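Local atomic coordinates of putative protein (Aquifex aeolicus, PDB entry 1T6T), a protein that is of unknown function but carries a Toprim domain related to that of RNase M5, so it probably acts on nucleic acids. Residues B[24-29]-B[41-46]; B[68-73]-B[106-111]. One frame throughout, in Å; residues are numbered along the deposited sequence.

Contact 1 (B[24-29]-B[41-46]); sequences ILVEGK and KNVIDL
Four main-chain hydrogen bonds pair strand 23-26 with strand 43-45 and the residues flanking it, in parallel. Asn42, the centre of an inverse gamma turn, accepts through its O from Ile24 N at 3.0 Å. Ile24 O then receives Ile44 N at 2.8 Å, nearly along its C=O axis. The alternation goes on as Val26 N donates to Ile44 O almost straight (172° at the hydrogen) and Leu46 N closes the run on Val26 O at 2.8 Å. Weaker CA-H...O contacts fill in between, such as Val43 CA to Ile24 O at 3.3 Å.

Apolar side chains separate onto two faces. Leu25 and Ile44 run side by side on one, Leu25 CD2 lying 3.7 Å from Ile44 CB; helix 51-58 packs over both. On the other, Val26 and Val43 cross at about a right angle. Val43 has CG1 anti to its backbone N (chi1 -177°), bringing this methyl to 3.7 Å from Val26 CG2, and Leu35 of the connecting helix 29-36 rests on both valines.

At the C-terminal end, Asp45 packs its CB on Gly28 O at 3.6 Å and turns its carboxylate to Lys49, salt-bridged through OD1. Glu27 bends at chi2, so that OE2 passes 4.0 Å from Leu46 CB.

The strands bound a beta-alpha-beta unit and are held by main-chain bonds and aliphatic packing, leaving an acid at the strand end. Glu27, in Val-Glu-Gly, probably corresponds to the Toprim glutamate proposed as general acid-base in related enzymes; that role is unestablished here.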
loop_
_atom_site.group_PDB
_atom_site.type_symbol
_atom_site.label_atom_id
_atom_site.label_comp_id
_atom_site.label_asym_id
_atom_site.label_seq_id
_atom_site.Cartn_x
_atom_site.Cartn_y
_atom_site.Cartn_z
ATOM N N ILE B 24 9.114 -1.536 14.225
ATOM C CA ILE B 24 8.851 -0.463 13.280
ATOM C C ILE B 24 7.932 -0.992 12.188
ATOM O O ILE B 24 8.147 -2.091 11.668
ATOM C CB ILE B 24 10.166 0.021 12.625
ATOM C CG1 ILE B 24 11.067 0.653 13.689
ATOM C CG2 ILE B 24 9.856 0.991 11.480
ATOM C CD1 ILE B 24 12.496 0.888 13.235
ATOM N N LEU B 25 6.914 -0.211 11.844
ATOM C CA LEU B 25 5.983 -0.600 10.790
ATOM C C LEU B 25 6.122 0.343 9.603
ATOM O O LEU B 25 6.081 1.567 9.760
ATOM C CB LEU B 25 4.535 -0.556 11.290
ATOM C CG LEU B 25 4.138 -1.425 12.483
ATOM C CD1 LEU B 25 2.618 -1.381 12.641
ATOM C CD2 LEU B 25 4.598 -2.859 12.275
ATOM N N VAL B 26 6.306 -0.232 8.419
ATOM C CA VAL B 26 6.421 0.551 7.197
ATOM C C VAL B 26 5.466 -0.050 6.185
ATOM O O VAL B 26 4.905 -1.121 6.405
ATOM C CB VAL B 26 7.870 0.549 6.612
ATOM C CG1 VAL B 26 8.838 1.178 7.611
ATOM C CG2 VAL B 26 8.301 -0.869 6.251
ATOM N N GLU B 27 5.289 0.637 5.069
ATOM C CA GLU B 27 4.372 0.170 4.047
ATOM C C GLU B 27 4.960 -0.887 3.127
ATOM O O GLU B 27 4.366 -1.944 2.934
ATOM C CB GLU B 27 3.906 1.356 3.203
ATOM C CG GLU B 27 2.450 1.296 2.784
ATOM C CD GLU B 27 2.103 0.030 2.039
ATOM O OE1 GLU B 27 2.633 -0.174 0.924
ATOM O OE2 GLU B 27 1.299 -0.760 2.575
ATOM N N GLY B 28 6.129 -0.605 2.563
ATOM C CA GLY B 28 6.710 -1.539 1.615
ATOM C C GLY B 28 8.018 -2.240 1.906
ATOM O O GLY B 28 8.780 -1.870 2.800
ATOM N N LYS B 29 8.272 -3.272 1.110
ATOM C CA LYS B 29 9.480 -4.069 1.242
ATOM C C LYS B 29 10.716 -3.209 0.996
ATOM O O LYS B 29 11.763 -3.442 1.591
ATOM C CB LYS B 29 9.431 -5.242 0.259
ATOM C CG LYS B 29 10.499 -6.295 0.490
ATOM C CD LYS B 29 10.264 -7.529 -0.376
ATOM C CE LYS B 29 10.306 -7.192 -1.860
ATOM N NZ LYS B 29 10.097 -8.401 -2.708
ATOM N N LYS B 41 16.753 -3.685 11.648
ATOM C CA LYS B 41 16.096 -4.902 11.186
ATOM C C LYS B 41 14.717 -5.250 11.750
ATOM O O LYS B 41 13.967 -5.990 11.116
ATOM C CB LYS B 41 17.034 -6.085 11.442
ATOM C CG LYS B 41 18.431 -5.913 10.852
ATOM C CD LYS B 41 18.399 -5.952 9.336
ATOM C CE LYS B 41 17.919 -7.310 8.834
ATOM N NZ LYS B 41 17.867 -7.386 7.345
ATOM N N ASN B 42 14.386 -4.735 12.929
ATOM C CA ASN B 42 13.103 -5.039 13.558
ATOM C C ASN B 42 12.014 -4.217 12.881
ATOM O O ASN B 42 11.453 -3.290 13.463
ATOM C CB ASN B 42 13.185 -4.735 15.060
ATOM C CG ASN B 42 11.987 -5.257 15.833
ATOM O OD1 ASN B 42 11.271 -6.149 15.371
ATOM N ND2 ASN B 42 11.773 -4.713 17.026
ATOM N N VAL B 43 11.709 -4.599 11.643
ATOM C CA VAL B 43 10.738 -3.889 10.821
ATOM C C VAL B 43 9.746 -4.835 10.158
ATOM O O VAL B 43 10.111 -5.924 9.722
ATOM C CB VAL B 43 11.465 -3.103 9.696
ATOM C CG1 VAL B 43 10.458 -2.300 8.874
ATOM C CG2 VAL B 43 12.520 -2.187 10.292
ATOM N N ILE B 44 8.489 -4.415 10.096
ATOM C CA ILE B 44 7.454 -5.204 9.437
ATOM C C ILE B 44 6.882 -4.353 8.316
ATOM O O ILE B 44 6.528 -3.192 8.535
ATOM C CB ILE B 44 6.285 -5.568 10.387
ATOM C CG1 ILE B 44 6.765 -6.529 11.475
ATOM C CG2 ILE B 44 5.140 -6.207 9.583
ATOM C CD1 ILE B 44 5.684 -6.891 12.474
ATOM N N ASP B 45 6.813 -4.919 7.118
ATOM C CA ASP B 45 6.237 -4.198 5.985
ATOM C C ASP B 45 4.787 -4.651 5.837
ATOM O O ASP B 45 4.497 -5.849 5.829
ATOM C CB ASP B 45 7.054 -4.445 4.705
ATOM C CG ASP B 45 7.270 -5.920 4.403
ATOM O OD1 ASP B 45 7.470 -6.721 5.339
ATOM O OD2 ASP B 45 7.264 -6.274 3.206
ATOM N N LEU B 46 3.881 -3.683 5.737
ATOM C CA LEU B 46 2.448 -3.946 5.656
ATOM C C LEU B 46 1.902 -4.504 4.337
ATOM O O LEU B 46 0.999 -5.338 4.345
ATOM C CB LEU B 46 1.688 -2.665 6.019
ATOM C CG LEU B 46 0.190 -2.748 6.312
ATOM C CD1 LEU B 46 -0.056 -3.614 7.544
ATOM C CD2 LEU B 46 -0.352 -1.343 6.537
#

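Contact 2 (B[68-73]-B[106-111])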
loop_
_atom_site.group_PDB
_atom_site.type_symbol
_atom_site.label_atom_id
_atom_site.label_comp_id
_atom_site.label_asym_id
_atom_site.label_seq_id
_atom_site.Cartn_x
_atom_site.Cartn_y
_atom_site.Cartn_z
ATOM N N LEU B 68 6.045 4.220 10.869
ATOM C CA LEU B 68 6.898 4.947 9.933
ATOM C C LEU B 68 6.387 4.897 8.508
ATOM O O LEU B 68 7.084 4.429 7.614
ATOM C CB LEU B 68 8.326 4.403 9.945
ATOM C CG LEU B 68 9.387 5.081 10.809
ATOM C CD1 LEU B 68 10.757 4.597 10.346
ATOM C CD2 LEU B 68 9.295 6.601 10.683
ATOM N N PHE B 69 5.171 5.377 8.294
ATOM C CA PHE B 69 4.606 5.398 6.955
ATOM C C PHE B 69 4.989 6.712 6.289
ATOM O O PHE B 69 5.302 7.692 6.969
ATOM C CB PHE B 69 3.094 5.236 7.039
ATOM C CG PHE B 69 2.681 3.920 7.609
ATOM C CD1 PHE B 69 2.851 2.751 6.873
ATOM C CD2 PHE B 69 2.185 3.834 8.904
ATOM C CE1 PHE B 69 2.537 1.513 7.424
ATOM C CE2 PHE B 69 1.867 2.598 9.463
ATOM C CZ PHE B 69 2.043 1.437 8.723
ATOM N N ASP B 70 4.985 6.728 4.960
ATOM C CA ASP B 70 5.352 7.931 4.228
ATOM C C ASP B 70 4.489 9.119 4.626
ATOM O O ASP B 70 3.393 8.952 5.154
ATOM C CB ASP B 70 5.262 7.688 2.721
ATOM C CG ASP B 70 6.206 6.591 2.255
ATOM O OD1 ASP B 70 7.202 6.322 2.960
ATOM O OD2 ASP B 70 5.960 6.006 1.182
ATOM N N LEU B 71 5.002 10.317 4.372
ATOM C CA LEU B 71 4.308 11.541 4.733
ATOM C C LEU B 71 3.378 12.084 3.657
ATOM O O LEU B 71 2.992 13.246 3.705
ATOM C CB LEU B 71 5.325 12.617 5.130
ATOM C CG LEU B 71 6.137 12.313 6.395
ATOM C CD1 LEU B 71 7.147 13.415 6.641
ATOM C CD2 LEU B 71 5.200 12.182 7.583
ATOM N N ASP B 72 3.016 11.247 2.693
ATOM C CA ASP B 72 2.105 11.677 1.641
ATOM C C ASP B 72 0.690 11.251 2.034
ATOM O O ASP B 72 0.492 10.636 3.082
ATOM C CB ASP B 72 2.521 11.068 0.294
ATOM C CG ASP B 72 2.440 9.557 0.274
ATOM O OD1 ASP B 72 2.469 8.932 1.353
ATOM O OD2 ASP B 72 2.359 8.989 -0.836
ATOM N N THR B 73 -0.297 11.588 1.209
ATOM C CA THR B 73 -1.682 11.242 1.513
ATOM C C THR B 73 -1.878 9.752 1.756
ATOM O O THR B 73 -2.553 9.352 2.705
ATOM C CB THR B 73 -2.625 11.677 0.378
ATOM O OG1 THR B 73 -2.499 13.087 0.174
ATOM C CG2 THR B 73 -4.072 11.351 0.732
ATOM N N ILE B 106 11.556 15.439 3.354
ATOM C CA ILE B 106 11.429 14.020 3.075
ATOM C C ILE B 106 9.950 13.663 3.054
ATOM O O ILE B 106 9.150 14.244 3.787
ATOM C CB ILE B 106 12.143 13.174 4.156
ATOM C CG1 ILE B 106 12.040 11.686 3.811
ATOM C CG2 ILE B 106 11.534 13.451 5.522
ATOM C CD1 ILE B 106 12.884 10.788 4.700
ATOM N N ILE B 107 9.584 12.730 2.187
ATOM C CA ILE B 107 8.200 12.289 2.108
ATOM C C ILE B 107 8.153 10.775 2.247
ATOM O O ILE B 107 7.356 10.239 3.013
ATOM C CB ILE B 107 7.553 12.683 0.769
ATOM C CG1 ILE B 107 7.356 14.201 0.713
ATOM C CG2 ILE B 107 6.217 11.965 0.605
ATOM C CD1 ILE B 107 6.440 14.754 1.795
ATOM N N HIS B 108 9.028 10.102 1.504
ATOM C CA HIS B 108 9.100 8.644 1.507
ATOM C C HIS B 108 10.279 8.156 2.334
ATOM O O HIS B 108 11.407 8.609 2.146
ATOM C CB HIS B 108 9.233 8.141 0.070
ATOM C CG HIS B 108 8.138 8.610 -0.834
ATOM N ND1 HIS B 108 6.851 8.125 -0.759
ATOM C CD2 HIS B 108 8.131 9.545 -1.815
ATOM C CE1 HIS B 108 6.097 8.739 -1.653
ATOM N NE2 HIS B 108 6.849 9.606 -2.308
ATOM N N ILE B 109 10.017 7.226 3.250
ATOM C CA ILE B 109 11.061 6.681 4.104
ATOM C C ILE B 109 12.188 6.124 3.243
ATOM O O ILE B 109 13.354 6.144 3.628
ATOM C CB ILE B 109 10.507 5.553 5.008
ATOM C CG1 ILE B 109 9.247 6.039 5.738
ATOM C CG2 ILE B 109 11.571 5.114 6.002
ATOM C CD1 ILE B 109 9.431 7.313 6.546
ATOM N N GLU B 110 11.833 5.646 2.056
ATOM C CA GLU B 110 12.814 5.082 1.142
ATOM C C GLU B 110 13.895 6.102 0.772
ATOM O O GLU B 110 14.985 5.732 0.343
ATOM C CB GLU B 110 12.111 4.590 -0.127
ATOM C CG GLU B 110 12.848 3.484 -0.850
ATOM C CD GLU B 110 12.111 3.014 -2.087
ATOM O OE1 GLU B 110 10.866 2.919 -2.036
ATOM O OE2 GLU B 110 12.778 2.726 -3.103
ATOM N N GLU B 111 13.597 7.386 0.947
ATOM C CA GLU B 111 14.557 8.438 0.620
ATOM C C GLU B 111 15.822 8.401 1.476
ATOM O O GLU B 111 16.840 8.980 1.102
ATOM C CB GLU B 111 13.903 9.820 0.750
ATOM C CG GLU B 111 12.873 10.132 -0.322
ATOM C CD GLU B 111 12.205 11.480 -0.113
ATOM O OE1 GLU B 111 12.925 12.485 0.060
ATOM O OE2 GLU B 111 10.961 11.538 -0.126
HETATM O O HOH W 1 9.033 4.990 0.995
#
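The imidazole of His108 has Ile107 CG2 over the centre of one face, 3.8 Å above the plane, and Asp70 OD2 at its edge. There ND1 donates to Asp70 OD2 at 3.0 Å, in the ring plane and practically straight (178° at the hydrogen). Ring and carboxylate stand almost perpendicular, 89° apart, so the N-H reaches OD2 from above the carboxylate plane. Asp72 OD2 comes obliquely to 3.8 Å from His108 CE1; if the ring is protonated, the Asp70 carboxylate, with Asp72 a little farther off, would probably stabilise it.

The other oxygen of Asp70 binds the backbone: Ile109 N meets OD1 at 3.0 Å from above the carboxylate plane. Asp70 thus holds His108 and Ile109 directly, and water 1, bound to Glu110 N, probably extends the grip to a third residue. An alanine here would remove the acceptors of His108 ND1 and Ile109 N, and would probably free the ring to turn and loosen the start of the 3-10 segment. Nearby, Leu71 N donates to Ile107 O at 2.7 Å, tying the loops together. Glu111 OE2 folds back to take both Ile107 N and His108 N, which fixes the bend that presents the histidine.

On the buried side, Ile109 CG1 packs against Leu68 O at 3.3 Å, and Leu71 CD1 reaches Ile106 O at 3.6 Å; Leu101 of helix 96-101 touches Leu71, Ile106 and Ile109.

Asp72 caps the start of helix 73-88 through Gly75 N. The Asp-Leu-Asp sequence after strand 64-67 matches the Toprim DxD motif, whose acids commonly bind magnesium; His108 abuts it.

Contact 1 is a buried pairing inside the parallel sheet, whereas contact 2 is a partly buried meeting of two loops nearer the surface, their centres about 13 Å apart. The first depends on regular main-chain bonds and aliphatic packing; the second has a single main-chain bond and relies otherwise on carboxylates, a histidine and a water. They share no residue but adjoin, since strand 23-26 also neighbours strand 64-67: Leu25 O and Leu68 N lie 2.9 Å apart, probably hydrogen-bonded, and the Phe69 ring packs against Val26 and Glu27. The join brings the strand-end acid of 24-29 and the Asp-Leu-Asp loop to the same end of the sheet, consistent with a Toprim acidic site.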